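Local atomic coordinates of phosphoribosylaminoimidazole-succinocarboxamide synthase (Saccharomyces cerevisiae, PDB entry 2CNQ), a protein that catalyses the ATP-dependent joining of the carboxylate of 4-carboxy-5-aminoimidazole ribotide to L-aspartate, forming SAICAR in de novo purine biosynthesis. Residues Asp71-His75 against Glu228-Asp233; Thr6-Leu12 against Asp22-Val26; Phe262-Trp266 against Val278-Ile284. One frame throughout, in Å; residues are numbered along the deposited sequence.

Interaction 1 of 3, residues Asp71-His75 against Glu228-Asp233; sequences DVRNH and EIILVD. With ADP (adenosine-5'-diphosphate), chain B.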
loop_
_atom_site.group_PDB
_atom_site.type_symbol
_atom_site.label_atom_id
_atom_site.label_comp_id
_atom_site.label_asym_id
_atom_site.label_seq_id
_atom_site.Cartn_x
_atom_site.Cartn_y
_atom_site.Cartn_z
ATOM N N ASP A 71 -12.448 -13.186 -0.587
ATOM C CA ASP A 71 -11.231 -13.828 -0.199
ATOM C C ASP A 71 -10.796 -13.449 1.166
ATOM O O ASP A 71 -10.086 -14.203 1.797
ATOM C CB ASP A 71 -10.137 -13.462 -1.169
ATOM C CG ASP A 71 -10.503 -13.823 -2.551
ATOM O OD1 ASP A 71 -10.657 -15.022 -2.792
ATOM O OD2 ASP A 71 -10.692 -12.923 -3.366
ATOM N N VAL A 72 -11.176 -12.276 1.626
ATOM C CA VAL A 72 -10.728 -11.786 2.895
ATOM C C VAL A 72 -11.663 -10.709 3.356
ATOM O O VAL A 72 -12.107 -9.895 2.573
ATOM C CB VAL A 72 -9.284 -11.306 2.816
ATOM C CG1 VAL A 72 -9.168 -10.112 1.914
ATOM C CG2 VAL A 72 -8.712 -11.051 4.156
ATOM N N ARG A 73 -11.976 -10.737 4.628
ATOM C CA ARG A 73 -12.660 -9.646 5.254
ATOM C C ARG A 73 -11.801 -8.429 5.210
ATOM O O ARG A 73 -10.605 -8.543 5.283
ATOM C CB ARG A 73 -12.942 -9.941 6.715
ATOM C CG ARG A 73 -14.106 -10.870 6.945
ATOM C CD ARG A 73 -14.422 -10.969 8.416
ATOM N NE ARG A 73 -14.704 -9.655 8.975
ATOM C CZ ARG A 73 -14.719 -9.383 10.274
ATOM N NH1 ARG A 73 -14.502 -10.343 11.160
ATOM N NH2 ARG A 73 -14.962 -8.151 10.690
ATOM N N ASN A 74 -12.415 -7.271 5.153
ATOM C CA ASN A 74 -11.652 -6.054 5.152
ATOM C C ASN A 74 -12.195 -5.070 6.138
ATOM O O ASN A 74 -13.232 -5.260 6.725
ATOM C CB ASN A 74 -11.557 -5.493 3.754
ATOM C CG ASN A 74 -12.875 -5.053 3.245
ATOM O OD1 ASN A 74 -13.539 -4.237 3.874
ATOM N ND2 ASN A 74 -13.288 -5.590 2.131
ATOM N N HIS A 75 -11.471 -3.990 6.308
ATOM C CA HIS A 75 -11.812 -3.007 7.304
ATOM C C HIS A 75 -12.857 -2.025 6.894
ATOM O O HIS A 75 -13.218 -1.183 7.686
ATOM C CB HIS A 75 -10.595 -2.254 7.790
ATOM C CG HIS A 75 -9.913 -1.409 6.809
ATOM N ND1 HIS A 75 -9.008 -0.492 7.260
ATOM C CD2 HIS A 75 -9.972 -1.298 5.477
ATOM C CE1 HIS A 75 -8.527 0.140 6.226
ATOM N NE2 HIS A 75 -9.087 -0.333 5.132
ATOM N N GLU A 228 -10.701 -13.939 12.575
ATOM C CA GLU A 228 -10.498 -13.625 11.158
ATOM C C GLU A 228 -9.439 -12.625 10.951
ATOM O O GLU A 228 -9.440 -11.628 11.622
ATOM C CB GLU A 228 -11.843 -13.155 10.583
ATOM C CG GLU A 228 -12.898 -14.293 10.531
ATOM C CD GLU A 228 -14.223 -13.825 10.015
ATOM O OE1 GLU A 228 -14.609 -14.226 8.902
ATOM O OE2 GLU A 228 -14.870 -13.021 10.718
ATOM N N ILE A 229 -8.572 -12.874 9.978
ATOM C CA ILE A 229 -7.639 -11.908 9.497
ATOM C C ILE A 229 -8.429 -10.931 8.650
ATOM O O ILE A 229 -9.317 -11.303 7.907
ATOM C CB ILE A 229 -6.540 -12.574 8.736
ATOM C CG1 ILE A 229 -5.723 -13.447 9.675
ATOM C CG2 ILE A 229 -5.656 -11.558 8.087
ATOM C CD1 ILE A 229 -4.746 -14.331 8.961
ATOM N N ILE A 230 -8.078 -9.667 8.791
ATOM C CA ILE A 230 -8.757 -8.600 8.145
ATOM C C ILE A 230 -7.759 -7.896 7.281
ATOM O O ILE A 230 -6.690 -7.540 7.729
ATOM C CB ILE A 230 -9.286 -7.584 9.166
ATOM C CG1 ILE A 230 -10.008 -8.257 10.306
ATOM C CG2 ILE A 230 -10.139 -6.570 8.486
ATOM C CD1 ILE A 230 -11.181 -8.976 9.939
ATOM N N LEU A 231 -8.123 -7.624 6.050
ATOM C CA LEU A 231 -7.309 -6.803 5.202
ATOM C C LEU A 231 -7.610 -5.369 5.532
ATOM O O LEU A 231 -8.743 -4.936 5.482
ATOM C CB LEU A 231 -7.656 -7.129 3.765
ATOM C CG LEU A 231 -6.732 -6.516 2.737
ATOM C CD1 LEU A 231 -5.341 -6.999 2.866
ATOM C CD2 LEU A 231 -7.277 -6.851 1.374
ATOM N N VAL A 232 -6.585 -4.648 5.921
ATOM C CA VAL A 232 -6.749 -3.287 6.373
ATOM C C VAL A 232 -5.897 -2.371 5.524
ATOM O O VAL A 232 -5.391 -2.742 4.486
ATOM C CB VAL A 232 -6.438 -3.143 7.865
ATOM C CG1 VAL A 232 -7.290 -4.098 8.657
ATOM C CG2 VAL A 232 -4.995 -3.353 8.161
ATOM N N ASP A 233 -5.800 -1.136 5.937
ATOM C CA ASP A 233 -4.921 -0.193 5.313
ATOM C C ASP A 233 -5.280 0.001 3.856
ATOM O O ASP A 233 -6.445 0.149 3.549
ATOM C CB ASP A 233 -3.471 -0.561 5.558
ATOM C CG ASP A 233 -2.546 0.570 5.339
ATOM O OD1 ASP A 233 -2.568 1.511 6.150
ATOM O OD2 ASP A 233 -1.775 0.494 4.362
HETATM P PB ADP B . 2.252 4.923 7.554
HETATM O O1B ADP B . 2.320 4.073 6.372
HETATM O O2B ADP B . 2.603 4.202 8.786
HETATM O O3B ADP B . 2.983 6.174 7.542
HETATM P PA ADP B . -0.347 5.711 6.675
HETATM O O1A ADP B . -0.408 4.701 5.617
HETATM O O2A ADP B . -0.169 7.109 6.316
HETATM O O3A ADP B . 0.725 5.310 7.753
HETATM O "O5'" ADP B . -1.637 5.653 7.567
HETATM C "C5'" ADP B . -2.377 4.488 7.858
HETATM C "C4'" ADP B . -2.150 4.102 9.289
HETATM O "O4'" ADP B . -3.358 3.484 9.728
HETATM C "C3'" ADP B . -1.081 3.072 9.479
HETATM O "O3'" ADP B . -0.559 3.153 10.783
HETATM C "C2'" ADP B . -1.854 1.785 9.376
HETATM O "O2'" ADP B . -1.202 0.691 9.939
HETATM C "C1'" ADP B . -3.083 2.154 10.116
HETATM N N9 ADP B . -4.257 1.386 9.828
HETATM C C8 ADP B . -4.635 0.918 8.637
HETATM N N7 ADP B . -5.807 0.341 8.668
HETATM C C5 ADP B . -6.199 0.437 9.949
HETATM C C6 ADP B . -7.361 0.054 10.658
HETATM N N6 ADP B . -8.367 -0.541 10.050
HETATM N N1 ADP B . -7.406 0.237 11.973
HETATM C C2 ADP B . -6.405 0.875 12.572
HETATM N N3 ADP B . -5.308 1.352 12.003
HETATM C C4 ADP B . -5.217 1.116 10.696
HETATM O O HOH W 1 -10.808 -12.812 6.284
#
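Strand 228-245 starts at Glu228, whose OE2 receives NH1 of Arg73 at 2.7 Å in a salt bridge; Asp223 is a second acidic partner of that guanidinium. Water 1 bridges the two segments, donating to Ile229 O (2.7 Å) and accepting from Arg73 N (2.9 Å). At Ile230, CD1 lies over one face of the Arg73 guanidinium, 3.6 Å from CZ. Leu231 carries the parallel pairing with Asn74: Leu231 N donates to Arg73 O (2.8 Å, 172°), His75 N donates weakly to Leu231 O (3.0 Å, 134°), and Leu231 CD2 meets Val72 CG1 at 3.8 Å. Val232 sets its CA over the His75 ring, 3.7 Å from the centroid and 8° off the normal, a CH-pi contact. Asp233 N then bonds weakly to ADP N7 (3.1 Å), while ADP N6 donates to His75 ND1 (2.9 Å). His75, just after edge strand 73-74, and Asp233, just after Val232, thus together meet the N6/N7 side of adenine, a pairing consistent with recognition of a 6-amino purine.

Interaction 2 of 3, residues Thr6-Leu12 against Asp22-Val26; sequences TELDGIL and DIYEV. With ADP (adenosine-5'-diphosphate), chain B.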
loop_
_atom_site.group_PDB
_atom_site.type_symbol
_atom_site.label_atom_id
_atom_site.label_comp_id
_atom_site.label_asym_id
_atom_site.label_seq_id
_atom_site.Cartn_x
_atom_site.Cartn_y
_atom_site.Cartn_z
ATOM N N THR A 6 -5.204 17.425 6.255
ATOM C CA THR A 6 -6.582 17.712 6.523
ATOM C C THR A 6 -6.693 18.572 7.750
ATOM O O THR A 6 -5.962 18.420 8.703
ATOM C CB THR A 6 -7.414 16.459 6.666
ATOM O OG1 THR A 6 -6.973 15.679 7.772
ATOM C CG2 THR A 6 -7.413 15.637 5.430
ATOM N N GLU A 7 -7.654 19.471 7.703
ATOM C CA GLU A 7 -7.897 20.423 8.757
ATOM C C GLU A 7 -9.363 20.346 9.052
ATOM O O GLU A 7 -10.180 20.936 8.376
ATOM C CB GLU A 7 -7.513 21.803 8.340
ATOM C CG GLU A 7 -6.033 21.941 8.109
ATOM C CD GLU A 7 -5.218 21.924 9.352
ATOM O OE1 GLU A 7 -3.990 22.027 9.226
ATOM O OE2 GLU A 7 -5.751 21.835 10.457
ATOM N N LEU A 8 -9.680 19.586 10.071
ATOM C CA LEU A 8 -11.049 19.322 10.405
ATOM C C LEU A 8 -11.515 20.068 11.620
ATOM O O LEU A 8 -12.589 19.836 12.109
ATOM C CB LEU A 8 -11.327 17.841 10.563
ATOM C CG LEU A 8 -11.025 16.997 9.331
ATOM C CD1 LEU A 8 -11.579 15.612 9.535
ATOM C CD2 LEU A 8 -11.534 17.580 8.057
ATOM N N ASP A 9 -10.707 21.001 12.098
ATOM C CA ASP A 9 -11.154 21.929 13.115
ATOM C C ASP A 9 -11.709 21.247 14.331
ATOM O O ASP A 9 -12.622 21.731 14.985
ATOM C CB ASP A 9 -12.158 22.915 12.551
ATOM C CG ASP A 9 -11.508 23.852 11.576
ATOM O OD1 ASP A 9 -10.359 24.252 11.824
ATOM O OD2 ASP A 9 -12.104 24.182 10.559
ATOM N N GLY A 10 -11.121 20.126 14.663
ATOM C CA GLY A 10 -11.483 19.431 15.851
ATOM C C GLY A 10 -12.798 18.748 15.787
ATOM O O GLY A 10 -13.272 18.281 16.793
ATOM N N ILE A 11 -13.403 18.636 14.618
ATOM C CA ILE A 11 -14.705 18.048 14.525
ATOM C C ILE A 11 -14.676 16.598 14.929
ATOM O O ILE A 11 -15.604 16.107 15.523
ATOM C CB ILE A 11 -15.257 18.262 13.156
ATOM C CG1 ILE A 11 -15.571 19.746 12.989
ATOM C CG2 ILE A 11 -16.486 17.431 12.913
ATOM C CD1 ILE A 11 -15.726 20.138 11.561
ATOM N N LEU A 12 -13.589 15.918 14.598
ATOM C CA LEU A 12 -13.313 14.566 15.043
ATOM C C LEU A 12 -11.958 14.602 15.655
ATOM O O LEU A 12 -11.099 15.296 15.182
ATOM C CB LEU A 12 -13.262 13.600 13.901
ATOM C CG LEU A 12 -14.513 13.465 13.080
ATOM C CD1 LEU A 12 -14.224 12.568 11.921
ATOM C CD2 LEU A 12 -15.656 12.954 13.912
ATOM N N ASP A 22 -4.374 10.772 7.138
ATOM C CA ASP A 22 -4.851 11.457 8.324
ATOM C C ASP A 22 -6.008 10.642 8.805
ATOM O O ASP A 22 -6.907 10.352 8.038
ATOM C CB ASP A 22 -5.293 12.869 8.030
ATOM C CG ASP A 22 -4.207 13.779 7.618
ATOM O OD1 ASP A 22 -4.511 14.986 7.462
ATOM O OD2 ASP A 22 -3.052 13.379 7.475
ATOM N N ILE A 23 -5.962 10.261 10.056
ATOM C CA ILE A 23 -6.882 9.276 10.566
ATOM C C ILE A 23 -7.596 9.881 11.723
ATOM O O ILE A 23 -6.950 10.290 12.677
ATOM C CB ILE A 23 -6.156 8.043 10.944
ATOM C CG1 ILE A 23 -5.348 7.537 9.748
ATOM C CG2 ILE A 23 -7.139 6.979 11.428
ATOM C CD1 ILE A 23 -4.495 6.436 10.065
ATOM N N TYR A 24 -8.895 9.948 11.638
ATOM C CA TYR A 24 -9.702 10.539 12.672
ATOM C C TYR A 24 -10.589 9.497 13.276
ATOM O O TYR A 24 -10.965 8.524 12.636
ATOM C CB TYR A 24 -10.572 11.633 12.095
ATOM C CG TYR A 24 -9.781 12.779 11.583
ATOM C CD1 TYR A 24 -9.508 13.857 12.389
ATOM C CD2 TYR A 24 -9.277 12.770 10.305
ATOM C CE1 TYR A 24 -8.788 14.905 11.932
ATOM C CE2 TYR A 24 -8.544 13.815 9.841
ATOM C CZ TYR A 24 -8.286 14.862 10.663
ATOM O OH TYR A 24 -7.565 15.934 10.249
ATOM N N GLU A 25 -11.008 9.753 14.493
ATOM C CA GLU A 25 -11.917 8.875 15.172
ATOM C C GLU A 25 -13.307 9.308 14.933
ATOM O O GLU A 25 -13.707 10.398 15.334
ATOM C CB GLU A 25 -11.632 8.906 16.646
ATOM C CG GLU A 25 -12.678 8.215 17.453
ATOM C CD GLU A 25 -12.300 8.204 18.886
ATOM O OE1 GLU A 25 -11.202 7.700 19.240
ATOM O OE2 GLU A 25 -13.053 8.773 19.661
ATOM N N VAL A 26 -14.069 8.463 14.297
ATOM C CA VAL A 26 -15.471 8.716 14.106
ATOM C C VAL A 26 -16.212 8.336 15.341
ATOM O O VAL A 26 -17.106 9.039 15.778
ATOM C CB VAL A 26 -15.963 8.001 12.875
ATOM C CG1 VAL A 26 -17.450 8.134 12.726
ATOM C CG2 VAL A 26 -15.281 8.582 11.673
HETATM P PB ADP B . 2.252 4.923 7.554
HETATM O O1B ADP B . 2.320 4.073 6.372
HETATM O O2B ADP B . 2.603 4.202 8.786
HETATM O O3B ADP B . 2.983 6.174 7.542
HETATM P PA ADP B . -0.347 5.711 6.675
HETATM O O1A ADP B . -0.408 4.701 5.617
HETATM O O2A ADP B . -0.169 7.109 6.316
HETATM O O3A ADP B . 0.725 5.310 7.753
HETATM O "O5'" ADP B . -1.637 5.653 7.567
HETATM C "C5'" ADP B . -2.377 4.488 7.858
HETATM C "C4'" ADP B . -2.150 4.102 9.289
HETATM O "O4'" ADP B . -3.358 3.484 9.728
HETATM C "C3'" ADP B . -1.081 3.072 9.479
HETATM O "O3'" ADP B . -0.559 3.153 10.783
HETATM C "C2'" ADP B . -1.854 1.785 9.376
HETATM O "O2'" ADP B . -1.202 0.691 9.939
HETATM C "C1'" ADP B . -3.083 2.154 10.116
HETATM N N9 ADP B . -4.257 1.386 9.828
HETATM C C8 ADP B . -4.635 0.918 8.637
HETATM N N7 ADP B . -5.807 0.341 8.668
HETATM C C5 ADP B . -6.199 0.437 9.949
HETATM C C6 ADP B . -7.361 0.054 10.658
HETATM N N6 ADP B . -8.367 -0.541 10.050
HETATM N N1 ADP B . -7.406 0.237 11.973
HETATM C C2 ADP B . -6.405 0.875 12.572
HETATM N N3 ADP B . -5.308 1.352 12.003
HETATM C C4 ADP B . -5.217 1.116 10.696
HETATM O O HOH W 2 -7.643 18.305 11.532
#
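Strand 21-25 is an inner member of the antiparallel sheet 14-17, 21-25, 30-35, 106-110, and the irregular N-terminal loop 6-12 packs along one side of it. A type I' beta turn from Leu8 to Ile11, closed by Ile11 N to Leu8 O at 2.9 Å, reverses the loop; Asp9 and Gly10 at its corner both have positive phi (55° and 73°). Leu8 and Leu12, before and after the corner, both point their CA-to-CB bonds toward the strand, and Tyr24 projects into the hollow of the loop, with 101 Å² of its surface covered. The ring is met over one face by Leu8 CD1, 3.5 Å from the centroid and 10° off the normal, a CH-pi contact, and at its edge by Leu12 O, 3.5 Å from Tyr24 CD1. Leu12 (89 Å² covered) fills the space beside the root of the tyrosine: its CD1 is 3.8 Å from Tyr24 CB and 4.1 Å from Val26 CG2. Helix 96-102 flanks the loop, with Tyr98 touching Leu8 and Ile11. On the other side of the strand Ile23 points away from the loop, and its CD1 is 3.2 Å from ADP O4', so one strand serves both the loop and the nucleotide pocket. The polar end is anchored at Asp22, which also pairs with Arg17 and Arg38: Asp22 OD1 accepts from Thr6 N at 2.8 Å and from Thr6 OG1 at 2.6 Å. Tyr24 OH lies 2.6 Å from Thr6 OG1, and water 2 is 2.7 Å from Tyr24 OH and 2.8 Å from Leu8 N.

Interaction 3 of 3, residues Phe262-Trp266 against Val278-Ile284; sequences FLRDW and VKMPQDI. With ADP (adenosine-5'-diphosphate), chain F; AMZ (aminoimidazole 4-carboxamide ribonucleotide), chain C.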
loop_
_atom_site.group_PDB
_atom_site.type_symbol
_atom_site.label_atom_id
_atom_site.label_comp_id
_atom_site.label_asym_id
_atom_site.label_seq_id
_atom_site.Cartn_x
_atom_site.Cartn_y
_atom_site.Cartn_z
ATOM N N PHE A 262 9.629 4.943 -8.835
ATOM C CA PHE A 262 10.115 6.001 -9.657
ATOM C C PHE A 262 10.645 7.117 -8.786
ATOM O O PHE A 262 11.695 7.672 -9.037
ATOM C CB PHE A 262 8.983 6.503 -10.496
ATOM C CG PHE A 262 9.318 7.735 -11.214
ATOM C CD1 PHE A 262 8.748 8.918 -10.832
ATOM C CD2 PHE A 262 10.240 7.729 -12.232
ATOM C CE1 PHE A 262 9.076 10.080 -11.458
ATOM C CE2 PHE A 262 10.566 8.884 -12.868
ATOM C CZ PHE A 262 9.986 10.070 -12.474
ATOM N N LEU A 263 9.882 7.494 -7.773
ATOM C CA LEU A 263 10.284 8.572 -6.902
ATOM C C LEU A 263 11.435 8.150 -6.068
ATOM O O LEU A 263 12.376 8.890 -5.913
ATOM C CB LEU A 263 9.129 9.001 -6.034
ATOM C CG LEU A 263 9.509 10.027 -4.993
ATOM C CD1 LEU A 263 10.005 11.319 -5.612
ATOM C CD2 LEU A 263 8.360 10.269 -4.062
ATOM N N ARG A 264 11.383 6.965 -5.501
ATOM C CA ARG A 264 12.498 6.487 -4.718
ATOM C C ARG A 264 13.765 6.578 -5.509
ATOM O O ARG A 264 14.787 7.053 -5.030
ATOM C CB ARG A 264 12.262 5.062 -4.327
ATOM C CG ARG A 264 11.136 4.834 -3.385
ATOM C CD ARG A 264 11.014 3.399 -3.115
ATOM N NE ARG A 264 9.895 3.095 -2.242
ATOM C CZ ARG A 264 8.933 2.245 -2.527
ATOM N NH1 ARG A 264 8.919 1.569 -3.652
ATOM N NH2 ARG A 264 7.960 2.105 -1.664
ATOM N N ASP A 265 13.716 6.079 -6.721
ATOM C CA ASP A 265 14.899 6.043 -7.521
ATOM C C ASP A 265 15.366 7.418 -7.893
ATOM O O ASP A 265 16.558 7.665 -7.938
ATOM C CB ASP A 265 14.674 5.187 -8.737
ATOM C CG ASP A 265 14.576 3.707 -8.431
ATOM O OD1 ASP A 265 14.247 2.976 -9.369
ATOM O OD2 ASP A 265 14.825 3.288 -7.309
ATOM N N TRP A 266 14.444 8.314 -8.178
ATOM C CA TRP A 266 14.811 9.658 -8.505
ATOM C C TRP A 266 15.508 10.289 -7.318
ATOM O O TRP A 266 16.526 10.932 -7.450
ATOM C CB TRP A 266 13.582 10.480 -8.872
ATOM C CG TRP A 266 13.939 11.848 -9.212
ATOM C CD1 TRP A 266 14.396 12.291 -10.395
ATOM C CD2 TRP A 266 13.946 12.962 -8.326
ATOM N NE1 TRP A 266 14.684 13.623 -10.319
ATOM C CE2 TRP A 266 14.399 14.064 -9.062
ATOM C CE3 TRP A 266 13.554 13.158 -7.020
ATOM C CZ2 TRP A 266 14.527 15.317 -8.515
ATOM C CZ3 TRP A 266 13.696 14.419 -6.481
ATOM C CH2 TRP A 266 14.160 15.473 -7.231
ATOM N N VAL A 278 11.999 17.747 0.712
ATOM C CA VAL A 278 12.390 17.732 -0.669
ATOM C C VAL A 278 11.228 18.162 -1.512
ATOM O O VAL A 278 10.144 17.619 -1.433
ATOM C CB VAL A 278 12.870 16.371 -1.098
ATOM C CG1 VAL A 278 13.018 16.272 -2.584
ATOM C CG2 VAL A 278 14.181 16.083 -0.421
ATOM N N LYS A 279 11.492 19.115 -2.360
ATOM C CA LYS A 279 10.525 19.564 -3.307
ATOM C C LYS A 279 10.740 18.799 -4.568
ATOM O O LYS A 279 11.752 18.957 -5.244
ATOM C CB LYS A 279 10.678 21.047 -3.554
ATOM C CG LYS A 279 9.567 21.581 -4.464
ATOM C CD LYS A 279 8.773 22.774 -3.889
ATOM C CE LYS A 279 7.428 22.973 -4.600
ATOM N NZ LYS A 279 7.622 23.292 -6.012
ATOM N N MET A 280 9.820 17.919 -4.877
ATOM C CA MET A 280 9.891 17.243 -6.133
ATOM C C MET A 280 9.682 18.267 -7.200
ATOM O O MET A 280 8.710 18.994 -7.151
ATOM C CB MET A 280 8.778 16.242 -6.242
ATOM C CG MET A 280 8.875 15.112 -5.273
ATOM S SD MET A 280 7.432 14.091 -5.328
ATOM C CE MET A 280 6.268 15.188 -4.559
ATOM N N PRO A 281 10.543 18.304 -8.193
ATOM C CA PRO A 281 10.271 19.155 -9.311
ATOM C C PRO A 281 8.960 18.783 -9.919
ATOM O O PRO A 281 8.512 17.647 -9.835
ATOM C CB PRO A 281 11.416 18.838 -10.264
ATOM C CG PRO A 281 12.512 18.396 -9.356
ATOM C CD PRO A 281 11.814 17.598 -8.316
ATOM N N GLN A 282 8.364 19.733 -10.590
ATOM C CA GLN A 282 7.079 19.477 -11.174
ATOM C C GLN A 282 7.117 18.288 -12.091
ATOM O O GLN A 282 6.174 17.538 -12.148
ATOM C CB GLN A 282 6.625 20.694 -11.943
ATOM C CG GLN A 282 5.214 20.608 -12.431
ATOM C CD GLN A 282 4.230 20.691 -11.298
ATOM O OE1 GLN A 282 4.197 21.685 -10.562
ATOM N NE2 GLN A 282 3.438 19.645 -11.122
ATOM N N ASP A 283 8.190 18.114 -12.828
ATOM C CA ASP A 283 8.300 16.995 -13.718
ATOM C C ASP A 283 8.185 15.691 -12.974
ATOM O O ASP A 283 7.599 14.744 -13.465
ATOM C CB ASP A 283 9.680 17.076 -14.359
ATOM C CG ASP A 283 9.940 15.997 -15.289
ATOM O OD1 ASP A 283 9.174 15.911 -16.245
ATOM O OD2 ASP A 283 10.903 15.240 -15.073
ATOM N N ILE A 284 8.769 15.637 -11.792
ATOM C CA ILE A 284 8.737 14.438 -11.004
ATOM C C ILE A 284 7.380 14.248 -10.400
ATOM O O ILE A 284 6.883 13.149 -10.358
ATOM C CB ILE A 284 9.829 14.504 -9.959
ATOM C CG1 ILE A 284 11.199 14.593 -10.630
ATOM C CG2 ILE A 284 9.764 13.334 -9.029
ATOM C CD1 ILE A 284 11.488 13.511 -11.640
HETATM P PB ADP F . 7.721 5.340 2.957
HETATM O O1B ADP F . 7.572 6.531 3.845
HETATM O O2B ADP F . 7.664 4.020 3.677
HETATM O O3B ADP F . 6.813 5.461 1.755
HETATM P PA ADP F . 9.302 4.033 1.400
HETATM O O1A ADP F . 10.346 4.103 0.354
HETATM O O2A ADP F . 8.038 3.644 0.726
HETATM O O3A ADP F . 9.205 5.292 2.343
HETATM O "O5'" ADP F . 9.586 2.908 2.451
HETATM C "C5'" ADP F . 9.367 1.565 2.076
HETATM C "C4'" ADP F . 9.869 0.561 3.094
HETATM O "O4'" ADP F . 11.288 0.667 3.129
HETATM C "C3'" ADP F . 9.325 0.881 4.462
HETATM O "O3'" ADP F . 9.159 -0.317 5.199
HETATM C "C2'" ADP F . 10.425 1.717 5.034
HETATM O "O2'" ADP F . 10.459 1.620 6.435
HETATM C "C1'" ADP F . 11.657 1.084 4.430
HETATM N N9 ADP F . 12.765 2.022 4.291
HETATM C C8 ADP F . 12.640 3.290 3.940
HETATM N N7 ADP F . 13.832 3.898 3.910
HETATM C C5 ADP F . 14.736 2.987 4.230
HETATM C C6 ADP F . 16.177 3.045 4.346
HETATM N N6 ADP F . 16.806 4.221 4.105
HETATM N N1 ADP F . 16.787 1.902 4.708
HETATM C C2 ADP F . 16.103 0.744 4.951
HETATM N N3 ADP F . 14.758 0.634 4.847
HETATM C C4 ADP F . 14.043 1.727 4.490
HETATM O O5 AMZ C . 4.683 1.240 3.412
HETATM C C6 AMZ C . 5.507 0.430 3.781
HETATM N N2 AMZ C . 5.988 0.384 5.018
HETATM C C3A AMZ C . 6.008 -0.581 2.871
HETATM C C7A AMZ C . 5.683 -0.698 1.554
HETATM N N3 AMZ C . 4.812 -0.033 0.773
HETATM N N1 AMZ C . 6.901 -1.531 3.199
HETATM C C5 AMZ C . 7.117 -2.235 2.111
HETATM N N AMZ C . 6.391 -1.727 1.091
HETATM C C1 AMZ C . 6.316 -2.276 -0.240
HETATM C C2 AMZ C . 7.225 -1.616 -1.233
HETATM C C3 AMZ C . 7.463 -2.715 -2.227
HETATM O O2 AMZ C . 6.334 -2.744 -3.071
HETATM O O1 AMZ C . 6.600 -0.468 -1.768
HETATM O O AMZ C . 6.784 -3.592 -0.144
HETATM C C AMZ C . 7.483 -3.941 -1.330
HETATM C C4 AMZ C . 8.852 -4.431 -0.992
HETATM O O3 AMZ C . 9.656 -3.317 -0.640
HETATM P P AMZ C . 11.217 -3.555 -0.409
HETATM O OP1 AMZ C . 11.370 -4.319 0.864
HETATM O O4 AMZ C . 11.774 -2.155 -0.307
HETATM O OP2 AMZ C . 11.778 -4.321 -1.563
#
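Ile284, Trp266 and Phe262 have the most surface covered in this apolar contact between helix 261-269 and the loop and first turn of helix 282-300: 88, 83 and 41 Å² respectively, of 323 Å² in total. Ile284, in the first turn of helix 282-300, reaches both aromatic residues with one methyl. Its CD1 sits over the face of the indole, 3.6 Å from the centroid of the five-membered ring and 21° off its normal, a CH-pi contact; Trp266 CD1 is 3.4 Å from it. The same methyl is 3.8 Å from Phe262 CZ. Phe262 and Trp266 stand four residues apart, one helical turn, as the bond from Trp266 N to Phe262 O (3.0 Å) confirms, so their side chains emerge on the same side of helix 261-269.

Trp266 also reaches back to the loop leading into helix 282-300: its CH2 is 3.3 Å from CD of Pro281, the N-cap residue, and its CZ3 4.4 Å from Val278 CG1. Beside them Leu263 completes the apolar patch, with CD1 3.8 Å from Met280 SD and 4.0 Å from Ile284 CG2.

Arg264 takes no part in this packing and serves the ligands instead: NE donates to ADP O1A and NH2 to ADP O2A, both at 2.8 Å, and NH2 also to AMZ O1 at 2.9 Å. The contact therefore joins a ligand-binding helix to the start of the C-terminal helix 282-300, with Arg287, Thr288 and Lys291 of the latter continuing against Phe262, and Ile39 meeting both Leu263 and Met280 from a neighbouring loop.

Interactions 1 and 2 converge on one ADP molecule although their centres are 24 Å apart and their nearest atoms about 7 Å: 71-75 with 228-233 contacts the adenine, while Ile23 in 22-26 touches the ribose. Lys19, Val20 and Arg21, just before 22-26, also bind this nucleotide, and the side chain of Asp233 lies about 4 Å from a magnesium ion. Interaction 3 stands apart, across the chain's centre from interaction 1, with nearest atoms about 12 Å from it and about 15 Å from interaction 2. Through Arg264 it belongs to the site holding AMZ and a second ADP. Strand 228-245, in interaction 1, is followed in the chain by helix 261-269, in interaction 3.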